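Local coordinates for protein beta-lactamase/D-alanine Carboxypeptidase (Yersinia pestis, PDB 3RJU) that probably hydrolyses beta-lactams or D-alanyl-D-alanine peptides as a serine enzyme of the beta-lactamase and penicillin-binding protein family, at residues 108-113 and 151-156; 138-143 and 167-172. All blocks are in the same frame, centred on the assembly; numbering follows the deposited sequence.

Contact 1 (108-113 and 151-156)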
loop_
_atom_site.group_PDB
_atom_site.type_symbol
_atom_site.label_atom_id
_atom_site.label_comp_id
_atom_site.label_asym_id
_atom_site.label_seq_id
_atom_site.Cartn_x
_atom_site.Cartn_y
_atom_site.Cartn_z
ATOM N N LEU A 108 -17.392 -5.111 -2.968
ATOM C CA LEU A 108 -15.999 -5.167 -2.513
ATOM C C LEU A 108 -15.052 -4.523 -3.533
ATOM O O LEU A 108 -14.156 -3.775 -3.154
ATOM C CB LEU A 108 -15.547 -6.591 -2.170
ATOM C CG LEU A 108 -16.388 -7.327 -1.116
ATOM C CD1 LEU A 108 -15.771 -8.685 -0.817
ATOM C CD2 LEU A 108 -16.593 -6.510 0.169
ATOM N N LEU A 109 -15.298 -4.773 -4.817
ATOM C CA LEU A 109 -14.538 -4.161 -5.905
ATOM C C LEU A 109 -14.489 -2.636 -5.800
ATOM O O LEU A 109 -13.455 -2.009 -6.098
ATOM C CB LEU A 109 -15.131 -4.588 -7.257
ATOM C CG LEU A 109 -14.557 -3.881 -8.478
ATOM C CD1 LEU A 109 -13.053 -4.197 -8.598
ATOM C CD2 LEU A 109 -15.301 -4.304 -9.740
ATOM N N HIS A 110 -15.608 -2.033 -5.408
ATOM C CA HIS A 110 -15.667 -0.576 -5.290
ATOM C C HIS A 110 -14.782 -0.096 -4.145
ATOM O O HIS A 110 -14.121 0.935 -4.257
ATOM C CB HIS A 110 -17.105 -0.076 -5.092
ATOM C CG HIS A 110 -18.021 -0.419 -6.223
ATOM N ND1 HIS A 110 -19.174 -1.159 -6.051
ATOM C CD2 HIS A 110 -17.949 -0.126 -7.546
ATOM C CE1 HIS A 110 -19.781 -1.297 -7.221
ATOM N NE2 HIS A 110 -19.050 -0.694 -8.147
ATOM N N LEU A 111 -14.795 -0.818 -3.029
ATOM C CA LEU A 111 -13.932 -0.435 -1.914
ATOM C C LEU A 111 -12.473 -0.504 -2.359
ATOM O O LEU A 111 -11.673 0.376 -2.022
ATOM C CB LEU A 111 -14.151 -1.366 -0.716
ATOM C CG LEU A 111 -15.587 -1.448 -0.183
ATOM C CD1 LEU A 111 -15.654 -2.567 0.866
ATOM C CD2 LEU A 111 -16.042 -0.125 0.403
ATOM N N ALA A 112 -12.111 -1.554 -3.097
ATOM C CA ALA A 112 -10.706 -1.762 -3.471
ATOM C C ALA A 112 -10.190 -0.779 -4.521
ATOM O O ALA A 112 -8.989 -0.494 -4.596
ATOM C CB ALA A 112 -10.484 -3.207 -3.950
ATOM N N SER A 113 -11.096 -0.287 -5.358
ATOM C CA SER A 113 -10.744 0.617 -6.452
ATOM C C SER A 113 -11.074 2.107 -6.166
ATOM O O SER A 113 -10.962 2.953 -7.060
ATOM C CB SER A 113 -11.458 0.192 -7.741
ATOM O OG SER A 113 -12.879 0.225 -7.574
ATOM N N VAL A 151 -23.513 9.266 -3.927
ATOM C CA VAL A 151 -23.028 9.102 -5.290
ATOM C C VAL A 151 -23.104 7.621 -5.659
ATOM O O VAL A 151 -22.827 6.745 -4.832
ATOM C CB VAL A 151 -21.587 9.602 -5.452
ATOM C CG1 VAL A 151 -20.679 8.814 -4.578
ATOM C CG2 VAL A 151 -21.133 9.493 -6.897
ATOM N N PRO A 152 -23.493 7.323 -6.898
ATOM C CA PRO A 152 -23.533 5.897 -7.247
ATOM C C PRO A 152 -22.132 5.289 -7.307
ATOM O O PRO A 152 -21.164 5.992 -7.581
ATOM C CB PRO A 152 -24.166 5.879 -8.635
ATOM C CG PRO A 152 -24.083 7.273 -9.148
ATOM C CD PRO A 152 -23.944 8.200 -7.989
ATOM N N PRO A 153 -22.030 3.977 -7.097
ATOM C CA PRO A 153 -20.706 3.342 -7.145
ATOM C C PRO A 153 -20.162 3.224 -8.582
ATOM O O PRO A 153 -20.922 3.152 -9.549
ATOM C CB PRO A 153 -20.963 1.964 -6.523
ATOM C CG PRO A 153 -22.415 1.666 -6.900
ATOM C CD PRO A 153 -23.129 3.012 -6.891
ATOM N N GLY A 154 -18.840 3.209 -8.715
ATOM C CA GLY A 154 -18.217 3.049 -10.013
ATOM C C GLY A 154 -18.267 4.271 -10.911
ATOM O O GLY A 154 -18.050 4.161 -12.125
ATOM N N VAL A 155 -18.548 5.432 -10.325
ATOM C CA VAL A 155 -18.702 6.660 -11.095
ATOM C C VAL A 155 -17.576 7.652 -10.851
ATOM O O VAL A 155 -17.085 8.287 -11.787
ATOM C CB VAL A 155 -20.070 7.307 -10.798
ATOM C CG1 VAL A 155 -20.177 8.726 -11.364
ATOM C CG2 VAL A 155 -21.180 6.421 -11.374
ATOM N N LYS A 156 -17.175 7.781 -9.591
ATOM C CA LYS A 156 -16.076 8.667 -9.213
ATOM C C LYS A 156 -15.049 7.897 -8.390
ATOM O O LYS A 156 -15.412 7.068 -7.541
ATOM C CB LYS A 156 -16.594 9.845 -8.372
ATOM C CG LYS A 156 -17.481 10.829 -9.110
ATOM C CD LYS A 156 -17.912 11.967 -8.206
ATOM C CE LYS A 156 -18.865 12.909 -8.922
ATOM N NZ LYS A 156 -19.177 14.073 -8.037
#
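H110 lays its imidazole against P153, the second residue of a type II beta turn that runs from P152 to V155. From CB, which leaves helix 108-113 in the direction of the turn, the side chain rises with CG anti to the carbonyl carbon (chi1 -61°); this directs the ring to the turn, and the rotation about CB-CG then turns one face to P153. At CG the ring meets P153 CB, 3.8 Å away. H110 ND1 lies 3.6 Å from the same methylene, but its polar partner is the backbone N of R107, three residues earlier, just ahead of the helix. H110 CE1 makes the nearest approach, 3.5 Å from P153 CB, and also brushes P153 CG. H110 CD2 comes to 3.6 Å from G154 N, which approaches obliquely, and H110 NE2 stands 3.7 Å from P153 CB. All five ring atoms lie at similar distances beneath one carbon, P153 CB, which sits over the centroid, 7° off the normal, in a CH-pi contact. Proline suits its place because its ring restricts phi to the value this position needs, and it offers C-H groups to the imidazole; the third position needs a positive phi (75°), which glycine (G154) adopts readily. Helix and turn are joined at the surface by dispersion and weak C-H electrostatics, while the bond to R107 probably helps fix the imidazole's rotation.

Contact 2 (138-143 and 167-172); sequences DNRWQW and LADALS
R140 and D169 face each other with guanidinium and carboxylate planes only 18° apart, so two N-H groups can meet two oxygens in a side-on, bidentate salt bridge. R140 NE donates to D169 OD2 at 2.9 Å, and R140 NH2 donates to D169 OD1 at 2.8 Å, where D169 OD1 offers its syn lone pair; both bonds are close to straight. The arginine chain bends at chi3 (-73°), which brings the edge carrying these two nitrogens to the acid, while R140 NH1 is held by the carbonyl of A222. W141 comes in differently. Its indole is turned 46° from the carboxylate, and W141 NE1 reaches D169 OD2 at 2.8 Å from above the carboxylate plane, along a less direct N-H path. The three residues tie helix 137-144 to helix 162-175 in the helical part of this beta-lactamase-family fold, away from its large antiparallel sheet. Two donors converge on D169 OD2, one from the syn side, a little out of the carboxylate plane, and one from well above it, a setting likely to favour the ionised acid. Aspartate's short side chain keeps the carboxylate close to its own helix; arginine supplies a flat pair of donors, tryptophan a single N-H beside a broad hydrocarbon surface. The indole also touches P92 and L166, and a bound glycerol lies about 3 Å from its side chain.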
loop_
_atom_site.group_PDB
_atom_site.type_symbol
_atom_site.label_atom_id
_atom_site.label_comp_id
_atom_site.label_asym_id
_atom_site.label_seq_id
_atom_site.Cartn_x
_atom_site.Cartn_y
_atom_site.Cartn_z
ATOM N N ASP A 138 -15.409 -1.081 15.445
ATOM C CA ASP A 138 -16.725 -0.759 15.994
ATOM C C ASP A 138 -17.148 0.671 15.639
ATOM O O ASP A 138 -18.309 0.903 15.322
ATOM C CB ASP A 138 -16.776 -0.961 17.509
ATOM C CG ASP A 138 -16.774 -2.428 17.907
ATOM O OD1 ASP A 138 -16.991 -3.297 17.031
ATOM O OD2 ASP A 138 -16.563 -2.707 19.111
ATOM N N ASN A 139 -16.224 1.633 15.703
ATOM C CA ASN A 139 -16.579 3.004 15.320
ATOM C C ASN A 139 -17.091 3.044 13.878
ATOM O O ASN A 139 -18.081 3.725 13.575
ATOM C CB ASN A 139 -15.385 3.961 15.385
ATOM C CG ASN A 139 -14.818 4.145 16.780
ATOM O OD1 ASN A 139 -13.629 4.413 16.918
ATOM N ND2 ASN A 139 -15.653 4.021 17.811
ATOM N N ARG A 140 -16.391 2.344 12.985
ATOM C CA ARG A 140 -16.743 2.365 11.563
ATOM C C ARG A 140 -18.164 1.887 11.319
ATOM O O ARG A 140 -18.928 2.511 10.570
ATOM C CB ARG A 140 -15.791 1.488 10.736
ATOM C CG ARG A 140 -14.426 2.067 10.562
ATOM C CD ARG A 140 -13.661 1.282 9.524
ATOM N NE ARG A 140 -13.193 -0.048 9.918
ATOM C CZ ARG A 140 -12.093 -0.280 10.638
ATOM N NH1 ARG A 140 -11.387 0.732 11.133
ATOM N NH2 ARG A 140 -11.702 -1.523 10.885
ATOM N N TRP A 141 -18.510 0.763 11.930
ATOM C CA TRP A 141 -19.815 0.171 11.685
ATOM C C TRP A 141 -20.940 0.931 12.377
ATOM O O TRP A 141 -22.048 0.990 11.856
ATOM C CB TRP A 141 -19.804 -1.333 11.983
ATOM C CG TRP A 141 -19.003 -2.011 10.938
ATOM C CD1 TRP A 141 -17.642 -2.195 10.931
ATOM C CD2 TRP A 141 -19.485 -2.534 9.689
ATOM N NE1 TRP A 141 -17.258 -2.814 9.765
ATOM C CE2 TRP A 141 -18.364 -3.028 8.985
ATOM C CE3 TRP A 141 -20.751 -2.621 9.095
ATOM C CZ2 TRP A 141 -18.474 -3.635 7.729
ATOM C CZ3 TRP A 141 -20.861 -3.222 7.845
ATOM C CH2 TRP A 141 -19.727 -3.704 7.169
ATOM N N GLN A 142 -20.638 1.553 13.516
ATOM C CA GLN A 142 -21.593 2.430 14.177
ATOM C C GLN A 142 -21.896 3.653 13.293
ATOM O O GLN A 142 -23.048 4.059 13.161
ATOM C CB GLN A 142 -21.074 2.842 15.559
ATOM C CG GLN A 142 -22.048 3.661 16.381
ATOM C CD GLN A 142 -23.370 2.939 16.627
ATOM O OE1 GLN A 142 -23.406 1.718 16.833
ATOM N NE2 GLN A 142 -24.470 3.696 16.593
ATOM N N TRP A 143 -20.866 4.211 12.663
ATOM C CA TRP A 143 -21.047 5.328 11.739
ATOM C C TRP A 143 -21.760 4.891 10.464
ATOM O O TRP A 143 -22.656 5.570 9.987
ATOM C CB TRP A 143 -19.693 5.954 11.365
ATOM C CG TRP A 143 -19.811 7.021 10.312
ATOM C CD1 TRP A 143 -20.077 8.354 10.518
ATOM C CD2 TRP A 143 -19.683 6.854 8.888
ATOM N NE1 TRP A 143 -20.120 9.023 9.307
ATOM C CE2 TRP A 143 -19.880 8.127 8.296
ATOM C CE3 TRP A 143 -19.416 5.755 8.059
ATOM C CZ2 TRP A 143 -19.832 8.328 6.917
ATOM C CZ3 TRP A 143 -19.368 5.960 6.676
ATOM C CH2 TRP A 143 -19.565 7.240 6.124
ATOM N N LEU A 167 -13.257 -2.825 3.947
ATOM C CA LEU A 167 -12.921 -4.006 3.159
ATOM C C LEU A 167 -12.257 -5.066 4.035
ATOM O O LEU A 167 -12.619 -6.251 3.981
ATOM C CB LEU A 167 -12.011 -3.639 1.988
ATOM C CG LEU A 167 -11.538 -4.786 1.098
ATOM C CD1 LEU A 167 -12.713 -5.592 0.525
ATOM C CD2 LEU A 167 -10.642 -4.241 -0.024
ATOM N N ALA A 168 -11.286 -4.654 4.846
ATOM C CA ALA A 168 -10.611 -5.603 5.732
ATOM C C ALA A 168 -11.624 -6.233 6.668
ATOM O O ALA A 168 -11.580 -7.440 6.887
ATOM C CB ALA A 168 -9.504 -4.922 6.542
ATOM N N ASP A 169 -12.548 -5.422 7.188
ATOM C CA ASP A 169 -13.600 -5.930 8.082
ATOM C C ASP A 169 -14.424 -7.017 7.370
ATOM O O ASP A 169 -14.769 -8.065 7.961
ATOM C CB ASP A 169 -14.560 -4.817 8.509
ATOM C CG ASP A 169 -13.876 -3.678 9.283
ATOM O OD1 ASP A 169 -12.755 -3.856 9.825
ATOM O OD2 ASP A 169 -14.483 -2.587 9.354
ATOM N N ALA A 170 -14.768 -6.750 6.115
ATOM C CA ALA A 170 -15.601 -7.669 5.351
ATOM C C ALA A 170 -14.856 -8.974 5.106
ATOM O O ALA A 170 -15.427 -10.064 5.220
ATOM C CB ALA A 170 -16.004 -7.023 4.020
ATOM N N LEU A 171 -13.573 -8.859 4.763
ATOM C CA LEU A 171 -12.760 -10.030 4.477
ATOM C C LEU A 171 -12.618 -10.913 5.719
ATOM O O LEU A 171 -12.700 -12.149 5.640
ATOM C CB LEU A 171 -11.390 -9.612 3.960
ATOM C CG LEU A 171 -11.417 -8.829 2.645
ATOM C CD1 LEU A 171 -9.987 -8.440 2.249
ATOM C CD2 LEU A 171 -12.085 -9.653 1.517
ATOM N N SER A 172 -12.418 -10.268 6.866
ATOM C CA SER A 172 -12.357 -10.970 8.148
ATOM C C SER A 172 -13.675 -11.701 8.435
ATOM O O SER A 172 -13.674 -12.874 8.871
ATOM C CB SER A 172 -12.047 -9.973 9.268
ATOM O OG SER A 172 -12.133 -10.593 10.550
#

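The centres of contacts 1 and 2 lie about 17 Å apart, and their segments alternate along the chain: 108-113, 138-143, 151-156, then 167-172. Helix 108-113 belongs to contact 1 and helix 162-175 to contact 2, and these two pack directly on each other, with L111 CD1 3.8 Å from L167 CA and L108 CD2 3.9 Å from A170 CB. The apolar face of helix 162-175 also meets helix 64-77, whose start carries what is probably the SxxK motif of this family. Contact 1 thus fastens a surface turn to one side of this helical region and contact 2 fastens helix 137-144 to another, so segments that alternate along the chain meet in one helical region.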